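Local structure of arabinan-endo 1,5-alpha-l-arabinase (Bacillus subtilis, 1UV4) at residues A[46-51]-A[279-284]; A[143-148]-A[170-175]. The protein cleaves internal alpha-1,5 linkages between arabinofuranosyl residues in linear and branched arabinan, contributing to the breakdown of plant cell walls. All coordinates share one frame; numbering follows the deposited sequence.

Interaction 1. Residues A[46-51]-A[279-284]; sequences KNWTVQ and LLINDL
Leu-279 brings one branch against the indole of Trp-48, and the two side chains meet at about a right angle. CD2 of Leu-279 does the touching: it stands 3.4 Å above the plane of the indole but displaced toward the rim, so that its nearest neighbour is CZ2 of Trp-48 at 3.7 Å. With Leu-279 CG trans to the backbone N (chi1 176°), this branch is directed at the indole. Ile-281 comes in differently, its CD1 lying at the indole edge, near the ring plane, 4.4 Å from Trp-48 CZ2.

The contact joins two sheets of the five-bladed beta-propeller of family 43 glycosidases. Trp-48 is next to Thr-49 of strand 49-54, at one margin of the sheet that begins with strand 16-20, whereas Leu-279 and Ile-281 belong to strand 276-283, which pairs with the N-terminal strand 4-8. Ser-8 of that strand also touches Trp-48, and Asn-9 OD1 accepts a hydrogen bond from the Trp-48 backbone N.

The indole N-H is bound to a water. Trp-48 NE1 donates to it over 2.9 Å, and the water in turn donates a longer bond of 3.3 Å to Leu-279 O. The same leucine thus offers Trp-48 both its CD2, by direct contact, and its carbonyl, through the water.

Interaction 2. Residues A[143-148]-A[170-175]; sequences NPWLAF and SLYSIA. With EDO (1,2-ethanediol), chain F.
Ser-173 OG is gripped by two groups: it hydrogen-bonds O1 of a bound 1,2-ethanediol at 2.8 Å, and it is also bonded to Lys-156 NZ. The same lysine nitrogen holds the diol, probably carried over from crystallisation, so all three are linked.

The contact itself is apolar. Leu-171 extends CD1 to the far end of the Phe-148 ring, 3.9 Å from Phe-148 CE1 and equally near CZ, the leucine chain standing roughly perpendicular to the phenylalanine side chain. Phe-148 starts out pointing away from strand 170-175, but with CG lodged between the backbone N and the carbonyl carbon (chi1 68°) its ring swings back to meet the leucine. Trp-145 and Tyr-172 form a second meeting point: Tyr-172 CE2 lies near the plane of the indole, at its benzo edge, 4.1 Å from Trp-145 CZ3, and the side chains cross obliquely. At its other end the indole is anchored by a hydrogen bond from NE1 to Asp-139 OD2. A third, looser contact brings Ile-174 CD1 to 4.5 Å from Ala-147 CB.

Strand 155-160 runs between the two strands and pairs with both, which sets their axes 9.0 Å apart; their 54° inclination reflects the twist of the sheet. A classic beta bulge sets Ile-174 and Ala-175 opposite the single residue Ile-155. Ala-147 bonds through its backbone with the calcium ligand Glu-135, and Phe-148 lies beside Ala-131, a probable substrate-binding residue. The arrangement is that of a twisted antiparallel propeller blade that probably borders the substrate-binding region.

How the interactions relate
The two interactions lie on opposite sides of the chain's centre, with their own centres 28 Å apart and their nearest atoms about 15 Å apart, and they share no strand. Both segments of interaction 2 fall, in sequence, between 46-51 and 279-284. Interaction 1 therefore brings together distant parts of the chain and joins the sheet running from strand 16-20 to strand 49-54 to the one containing both the first and the last strand, where the propeller ring closes. Interaction 2 is local and stays within a single sheet, spanning an intervening strand. The side chains of Leu-279 and Phe-148 are about 11 and 9 Å respectively from a bound calcium ion.

Interaction 1. Residues A[46-51]-A[279-284]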
ATOM      1  N   LYS A  46     -14.245  -4.996 -12.394  1.00 21.38           N
ATOM      2  CA  LYS A  46     -14.369  -6.439 -12.208  1.00 20.96           C
ATOM      3  C   LYS A  46     -13.629  -7.215 -13.278  1.00 19.33           C
ATOM      4  O   LYS A  46     -12.877  -8.136 -12.989  1.00 20.73           O
ATOM      5  CB  LYS A  46     -15.833  -6.832 -12.194  1.00 21.42           C
ATOM      6  N   ASN A  47     -13.829  -6.806 -14.532  1.00 16.38           N
ATOM      7  CA  ASN A  47     -13.184  -7.436 -15.663  1.00 15.51           C
ATOM      8  C   ASN A  47     -12.168  -6.466 -16.195  1.00 13.54           C
ATOM      9  O   ASN A  47     -12.511  -5.409 -16.730  1.00 14.05           O
ATOM     10  CB  ASN A  47     -14.208  -7.799 -16.720  1.00 14.91           C
ATOM     11  CG  ASN A  47     -15.202  -8.820 -16.214  1.00 15.09           C
ATOM     12  OD1 ASN A  47     -14.867  -9.997 -16.094  1.00 17.20           O
ATOM     13  ND2 ASN A  47     -16.381  -8.374 -15.884  1.00 15.34           N
ATOM     14  N   TRP A  48     -10.927  -6.886 -16.098  1.00 13.23           N
ATOM     15  CA  TRP A  48      -9.777  -6.047 -16.286  1.00 12.95           C
ATOM     16  C   TRP A  48      -8.965  -6.524 -17.470  1.00 13.36           C
ATOM     17  O   TRP A  48      -8.966  -7.709 -17.816  1.00 14.27           O
ATOM     18  CB  TRP A  48      -8.880  -6.103 -15.034  1.00 12.06           C
ATOM     19  CG  TRP A  48      -9.551  -5.659 -13.760  1.00 11.35           C
ATOM     20  CD1 TRP A  48     -10.282  -6.408 -12.895  1.00 12.06           C
ATOM     21  CD2 TRP A  48      -9.550  -4.318 -13.212  1.00 10.88           C
ATOM     22  NE1 TRP A  48     -10.777  -5.632 -11.866  1.00 16.75           N
ATOM     23  CE2 TRP A  48     -10.324  -4.346 -12.022  1.00 14.62           C
ATOM     24  CE3 TRP A  48      -8.993  -3.094 -13.615  1.00 11.27           C
ATOM     25  CZ2 TRP A  48     -10.560  -3.209 -11.248  1.00 14.52           C
ATOM     26  CZ3 TRP A  48      -9.248  -1.954 -12.831  1.00  9.74           C
ATOM     27  CH2 TRP A  48     -10.010  -2.025 -11.658  1.00 12.70           C
ATOM     28  N   THR A  49      -8.263  -5.585 -18.079  1.00 12.33           N
ATOM     29  CA  THR A  49      -7.326  -5.883 -19.131  1.00 12.06           C
ATOM     30  C   THR A  49      -5.983  -5.363 -18.684  1.00 12.57           C
ATOM     31  O   THR A  49      -5.885  -4.296 -18.078  1.00 12.60           O
ATOM     32  CB  THR A  49      -7.785  -5.221 -20.455  1.00 11.92           C
ATOM     33  OG1 THR A  49      -7.554  -3.816 -20.384  0.50 10.26           O
ATOM     34  CG2 THR A  49      -9.267  -5.404 -20.700  0.50 12.41           C
ATOM     35  N   VAL A  50      -4.931  -6.085 -19.039  1.00 11.53           N
ATOM     36  CA  VAL A  50      -3.570  -5.734 -18.662  1.00 12.33           C
ATOM     37  C   VAL A  50      -3.060  -4.682 -19.650  1.00 12.48           C
ATOM     38  O   VAL A  50      -3.086  -4.889 -20.846  1.00 14.40           O
ATOM     39  CB  VAL A  50      -2.652  -6.971 -18.745  1.00 12.66           C
ATOM     40  CG1 VAL A  50      -1.201  -6.575 -18.411  1.00 13.07           C
ATOM     41  CG2 VAL A  50      -3.148  -8.049 -17.805  1.00 12.95           C
ATOM     42  N   GLN A  51      -2.600  -3.571 -19.127  1.00 12.24           N
ATOM     43  CA  GLN A  51      -2.043  -2.480 -19.929  1.00 12.19           C
ATOM     44  C   GLN A  51      -0.527  -2.556 -19.940  1.00 13.13           C
ATOM     45  O   GLN A  51       0.082  -3.291 -19.154  1.00 12.47           O
ATOM     46  CB  GLN A  51      -2.451  -1.153 -19.289  1.00 12.11           C
ATOM     47  CG  GLN A  51      -3.960  -0.994 -19.045  1.00 13.18           C
ATOM     48  CD  GLN A  51      -4.772  -1.156 -20.323  1.00 15.45           C
ATOM     49  OE1 GLN A  51      -5.446  -2.181 -20.509  1.00 18.34           O
ATOM     50  NE2 GLN A  51      -4.724  -0.159 -21.195  1.00 16.75           N
ATOM     51  N   LEU A 279      -7.458  -9.348  -7.247  1.00 11.92           N
ATOM     52  CA  LEU A 279      -8.016  -8.097  -6.709  1.00 11.62           C
ATOM     53  C   LEU A 279      -9.449  -8.308  -6.241  1.00 11.51           C
ATOM     54  O   LEU A 279     -10.312  -8.632  -7.047  1.00 13.05           O
ATOM     55  CB  LEU A 279      -7.972  -7.040  -7.789  1.00 11.74           C
ATOM     56  CG  LEU A 279      -8.597  -5.687  -7.482  1.00 11.49           C
ATOM     57  CD1 LEU A 279      -7.979  -5.029  -6.304  1.00 14.29           C
ATOM     58  CD2 LEU A 279      -8.462  -4.766  -8.677  1.00 12.95           C
ATOM     59  N   LEU A 280      -9.694  -8.108  -4.941  1.00 11.58           N
ATOM     60  CA  LEU A 280     -11.031  -8.199  -4.340  1.00 11.99           C
ATOM     61  C   LEU A 280     -11.392  -6.805  -3.856  1.00 11.25           C
ATOM     62  O   LEU A 280     -10.571  -6.045  -3.342  1.00 12.45           O
ATOM     63  CB  LEU A 280     -11.071  -9.156  -3.177  1.00 12.56           C
ATOM     64  CG  LEU A 280     -11.189 -10.632  -3.505  1.00 12.59           C
ATOM     65  CD1 LEU A 280     -10.053 -11.192  -4.286  1.00 15.05           C
ATOM     66  CD2 LEU A 280     -11.357 -11.437  -2.214  1.00 15.01           C
ATOM     67  N   ILE A 281     -12.647  -6.445  -4.053  1.00 10.79           N
ATOM     68  CA  ILE A 281     -13.110  -5.096  -3.741  1.00 11.42           C
ATOM     69  C   ILE A 281     -14.425  -5.156  -2.968  1.00 11.78           C
ATOM     70  O   ILE A 281     -15.334  -5.877  -3.366  1.00 12.19           O
ATOM     71  CB  ILE A 281     -13.297  -4.275  -5.043  1.00 11.22           C
ATOM     72  CG1 ILE A 281     -12.037  -4.326  -5.932  1.00 11.43           C
ATOM     73  CG2 ILE A 281     -13.685  -2.843  -4.689  1.00 13.50           C
ATOM     74  CD1 ILE A 281     -12.172  -3.519  -7.174  1.00 12.32           C
ATOM     75  N   ASN A 282     -14.505  -4.395  -1.875  1.00 12.56           N
ATOM     76  CA  ASN A 282     -15.739  -4.261  -1.106  1.00 12.83           C
ATOM     77  C   ASN A 282     -16.043  -2.806  -0.850  1.00 12.62           C
ATOM     78  O   ASN A 282     -15.147  -1.993  -0.777  1.00 13.66           O
ATOM     79  CB  ASN A 282     -15.605  -4.894   0.291  1.00 12.83           C
ATOM     80  CG  ASN A 282     -15.881  -6.369   0.308  1.00 13.68           C
ATOM     81  OD1 ASN A 282     -15.079  -7.137  -0.218  1.00 16.77           O
ATOM     82  ND2 ASN A 282     -16.984  -6.765   0.928  1.00 15.81           N
ATOM     83  N   ASP A 283     -17.312  -2.480  -0.622  1.00 11.77           N
ATOM     84  CA  ASP A 283     -17.658  -1.196  -0.013  1.00 12.94           C
ATOM     85  C   ASP A 283     -17.161  -1.198   1.415  1.00 13.73           C
ATOM     86  O   ASP A 283     -17.079  -2.254   2.066  1.00 13.36           O
ATOM     87  CB  ASP A 283     -19.135  -1.043   0.027  1.00 11.88           C
ATOM     88  CG  ASP A 283     -19.754  -1.102  -1.340  1.00 14.10           C
ATOM     89  OD1 ASP A 283     -19.336  -0.304  -2.210  1.00 14.79           O
ATOM     90  OD2 ASP A 283     -20.642  -1.919  -1.653  1.00 19.73           O
ATOM     91  N   LEU A 284     -16.816  -0.015   1.900  1.00 13.98           N
ATOM     92  CA  LEU A 284     -16.371   0.204   3.277  1.00 15.59           C
ATOM     93  C   LEU A 284     -17.342   1.151   3.940  1.00 15.58           C
ATOM     94  O   LEU A 284     -17.698   2.201   3.369  1.00 16.90           O
ATOM     95  CB  LEU A 284     -14.987   0.850   3.273  1.00 16.84           C
ATOM     96  CG  LEU A 284     -13.976   0.630   4.378  1.00 20.44           C
ATOM     97  CD1 LEU A 284     -13.843  -0.815   4.765  1.00 18.80           C
ATOM     98  CD2 LEU A 284     -12.661   1.228   3.890  1.00 20.06           C
TER
HETATM   99  O   HOH W   1     -11.603  -6.680  -9.304  1.00 28.69           O

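Interaction 2. Residues A[143-148]-A[170-175]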
ATOM      1  N   ASN A 143      -3.540  18.344   4.079  1.00 12.59           N
ATOM      2  CA  ASN A 143      -2.136  18.329   3.731  1.00 11.22           C
ATOM      3  C   ASN A 143      -1.515  16.932   3.745  1.00 11.33           C
ATOM      4  O   ASN A 143      -1.908  16.079   4.528  1.00 12.24           O
ATOM      5  CB  ASN A 143      -1.399  19.255   4.657  1.00 12.15           C
ATOM      6  CG  ASN A 143      -1.866  20.691   4.507  1.00 11.35           C
ATOM      7  OD1 ASN A 143      -2.179  21.192   3.397  1.00 13.86           O
ATOM      8  ND2 ASN A 143      -1.907  21.388   5.624  1.00 14.30           N
ATOM      9  N   PRO A 144      -0.580  16.691   2.831  1.00 11.48           N
ATOM     10  CA  PRO A 144      -0.060  15.350   2.601  1.00 10.98           C
ATOM     11  C   PRO A 144       0.932  14.803   3.630  1.00 11.99           C
ATOM     12  O   PRO A 144       1.822  15.528   4.089  1.00 11.75           O
ATOM     13  CB  PRO A 144       0.608  15.486   1.228  1.00 11.45           C
ATOM     14  CG  PRO A 144       1.111  16.915   1.188  1.00 12.22           C
ATOM     15  CD  PRO A 144       0.022  17.665   1.893  1.00 12.76           C
ATOM     16  N   TRP A 145       0.836  13.505   3.859  1.00 12.25           N
ATOM     17  CA  TRP A 145       1.721  12.720   4.696  1.00 11.41           C
ATOM     18  C   TRP A 145       1.936  11.381   3.989  1.00 12.04           C
ATOM     19  O   TRP A 145       1.118  10.933   3.186  1.00 13.48           O
ATOM     20  CB  TRP A 145       1.077  12.433   6.059  1.00 13.61           C
ATOM     21  CG  TRP A 145       0.903  13.589   6.971  1.00 12.07           C
ATOM     22  CD1 TRP A 145       0.063  14.624   6.829  1.00 12.73           C
ATOM     23  CD2 TRP A 145       1.564  13.775   8.235  1.00 11.84           C
ATOM     24  NE1 TRP A 145       0.158  15.482   7.898  1.00 13.44           N
ATOM     25  CE2 TRP A 145       1.071  14.967   8.790  1.00 11.37           C
ATOM     26  CE3 TRP A 145       2.532  13.037   8.957  1.00 12.15           C
ATOM     27  CZ2 TRP A 145       1.525  15.470  10.018  1.00 12.60           C
ATOM     28  CZ3 TRP A 145       2.933  13.517  10.191  1.00 12.72           C
ATOM     29  CH2 TRP A 145       2.446  14.731  10.693  1.00 10.69           C
ATOM     30  N   LEU A 146       3.031  10.740   4.341  1.00 12.49           N
ATOM     31  CA  LEU A 146       3.377   9.418   3.750  1.00 13.24           C
ATOM     32  C   LEU A 146       3.600   8.383   4.849  1.00 13.84           C
ATOM     33  O   LEU A 146       4.412   8.601   5.750  1.00 13.70           O
ATOM     34  CB  LEU A 146       4.655   9.514   2.912  1.00 13.66           C
ATOM     35  CG  LEU A 146       5.037   8.242   2.108  1.00 16.14           C
ATOM     36  CD1 LEU A 146       4.184   8.109   0.888  1.00 18.35           C
ATOM     37  CD2 LEU A 146       6.570   8.286   1.784  1.00 19.22           C
ATOM     38  N   ALA A 147       2.868   7.277   4.765  1.00 14.13           N
ATOM     39  CA  ALA A 147       3.149   6.106   5.617  1.00 13.24           C
ATOM     40  C   ALA A 147       3.838   5.041   4.766  1.00 13.97           C
ATOM     41  O   ALA A 147       3.713   4.989   3.547  1.00 14.36           O
ATOM     42  CB  ALA A 147       1.902   5.589   6.217  1.00 14.30           C
ATOM     43  N   PHE A 148       4.631   4.211   5.419  1.00 14.19           N
ATOM     44  CA  PHE A 148       5.301   3.106   4.740  1.00 13.84           C
ATOM     45  C   PHE A 148       5.817   2.107   5.748  1.00 13.42           C
ATOM     46  O   PHE A 148       5.788   2.301   6.930  1.00 14.22           O
ATOM     47  CB  PHE A 148       6.441   3.605   3.838  1.00 13.35           C
ATOM     48  CG  PHE A 148       7.615   4.185   4.597  1.00 13.98           C
ATOM     49  CD1 PHE A 148       7.642   5.533   4.908  1.00 14.28           C
ATOM     50  CD2 PHE A 148       8.645   3.379   5.040  1.00 14.31           C
ATOM     51  CE1 PHE A 148       8.680   6.057   5.592  1.00 15.94           C
ATOM     52  CE2 PHE A 148       9.708   3.913   5.753  1.00 14.67           C
ATOM     53  CZ  PHE A 148       9.722   5.262   6.024  1.00 14.55           C
ATOM     54  N   SER A 170      10.139  15.040  11.211  1.00 14.46           N
ATOM     55  CA  SER A 170      10.539  13.805  11.858  1.00 14.01           C
ATOM     56  C   SER A 170       9.838  12.579  11.275  1.00 13.32           C
ATOM     57  O   SER A 170       8.745  12.658  10.727  1.00 13.26           O
ATOM     58  CB  SER A 170      10.213  13.858  13.369  1.00 14.06           C
ATOM     59  OG  SER A 170      10.663  15.045  13.993  1.00 20.83           O
ATOM     60  N   LEU A 171      10.476  11.439  11.434  1.00 12.18           N
ATOM     61  CA  LEU A 171       9.920  10.152  11.098  1.00 13.65           C
ATOM     62  C   LEU A 171       9.270   9.537  12.325  1.00 13.84           C
ATOM     63  O   LEU A 171       9.951   9.297  13.327  1.00 16.56           O
ATOM     64  CB  LEU A 171      11.039   9.241  10.555  1.00 14.57           C
ATOM     65  CG  LEU A 171      10.565   7.968   9.862  1.00 17.18           C
ATOM     66  CD1 LEU A 171       9.704   8.222   8.609  1.00 15.80           C
ATOM     67  CD2 LEU A 171      11.752   7.076   9.476  1.00 17.26           C
ATOM     68  N   TYR A 172       7.971   9.252  12.247  1.00 12.40           N
ATOM     69  CA  TYR A 172       7.169   8.749  13.358  1.00 12.43           C
ATOM     70  C   TYR A 172       6.922   7.250  13.160  1.00 12.98           C
ATOM     71  O   TYR A 172       6.935   6.740  12.037  1.00 14.97           O
ATOM     72  CB  TYR A 172       5.813   9.464  13.416  1.00 13.32           C
ATOM     73  CG  TYR A 172       5.896  10.956  13.657  1.00 12.81           C
ATOM     74  CD1 TYR A 172       5.883  11.473  14.930  1.00 12.38           C
ATOM     75  CD2 TYR A 172       5.984  11.852  12.606  1.00 14.63           C
ATOM     76  CE1 TYR A 172       5.952  12.861  15.155  1.00 11.63           C
ATOM     77  CE2 TYR A 172       6.049  13.223  12.830  1.00 14.11           C
ATOM     78  CZ  TYR A 172       6.028  13.713  14.101  1.00 12.72           C
ATOM     79  OH  TYR A 172       6.095  15.086  14.346  1.00 15.45           O
ATOM     80  N   SER A 173       6.775   6.573  14.284  1.00 13.66           N
ATOM     81  CA  SER A 173       6.411   5.154  14.336  1.00 13.45           C
ATOM     82  C   SER A 173       4.954   5.006  14.696  1.00 13.08           C
ATOM     83  O   SER A 173       4.503   5.553  15.676  1.00 13.55           O
ATOM     84  CB  SER A 173       7.264   4.435  15.370  1.00 12.22           C
ATOM     85  OG  SER A 173       8.622   4.530  15.016  1.00 14.03           O
ATOM     86  N   ILE A 174       4.200   4.262  13.875  1.00 12.02           N
ATOM     87  CA  ILE A 174       2.747   4.147  14.102  1.00 11.89           C
ATOM     88  C   ILE A 174       2.173   2.736  14.217  1.00 11.94           C
ATOM     89  O   ILE A 174       1.055   2.577  14.719  1.00 12.18           O
ATOM     90  CB  ILE A 174       1.935   4.975  13.062  1.00 13.34           C
ATOM     91  CG1 ILE A 174       2.188   4.535  11.639  1.00 12.74           C
ATOM     92  CG2 ILE A 174       2.189   6.473  13.260  1.00 13.72           C
ATOM     93  CD1 ILE A 174       1.255   5.207  10.624  1.00 13.68           C
ATOM     94  N   ALA A 175       2.926   1.698  13.814  1.00 12.44           N
ATOM     95  CA  ALA A 175       2.501   0.319  14.081  1.00 12.16           C
ATOM     96  C   ALA A 175       3.694  -0.587  14.067  1.00 12.70           C
ATOM     97  O   ALA A 175       4.629  -0.376  13.312  1.00 13.08           O
ATOM     98  CB  ALA A 175       1.412  -0.207  13.082  1.00 12.45           C
TER
HETATM   99  C1  EDO F1296      11.119   7.033  14.583  1.00 34.14           C
HETATM  100  O1  EDO F1296       9.971   6.900  15.397  1.00 31.82           O
HETATM  101  C2  EDO F1296      10.985   6.134  13.380  1.00 36.61           C
HETATM  102  O2  EDO F1296      11.805   5.006  13.555  1.00 32.44           O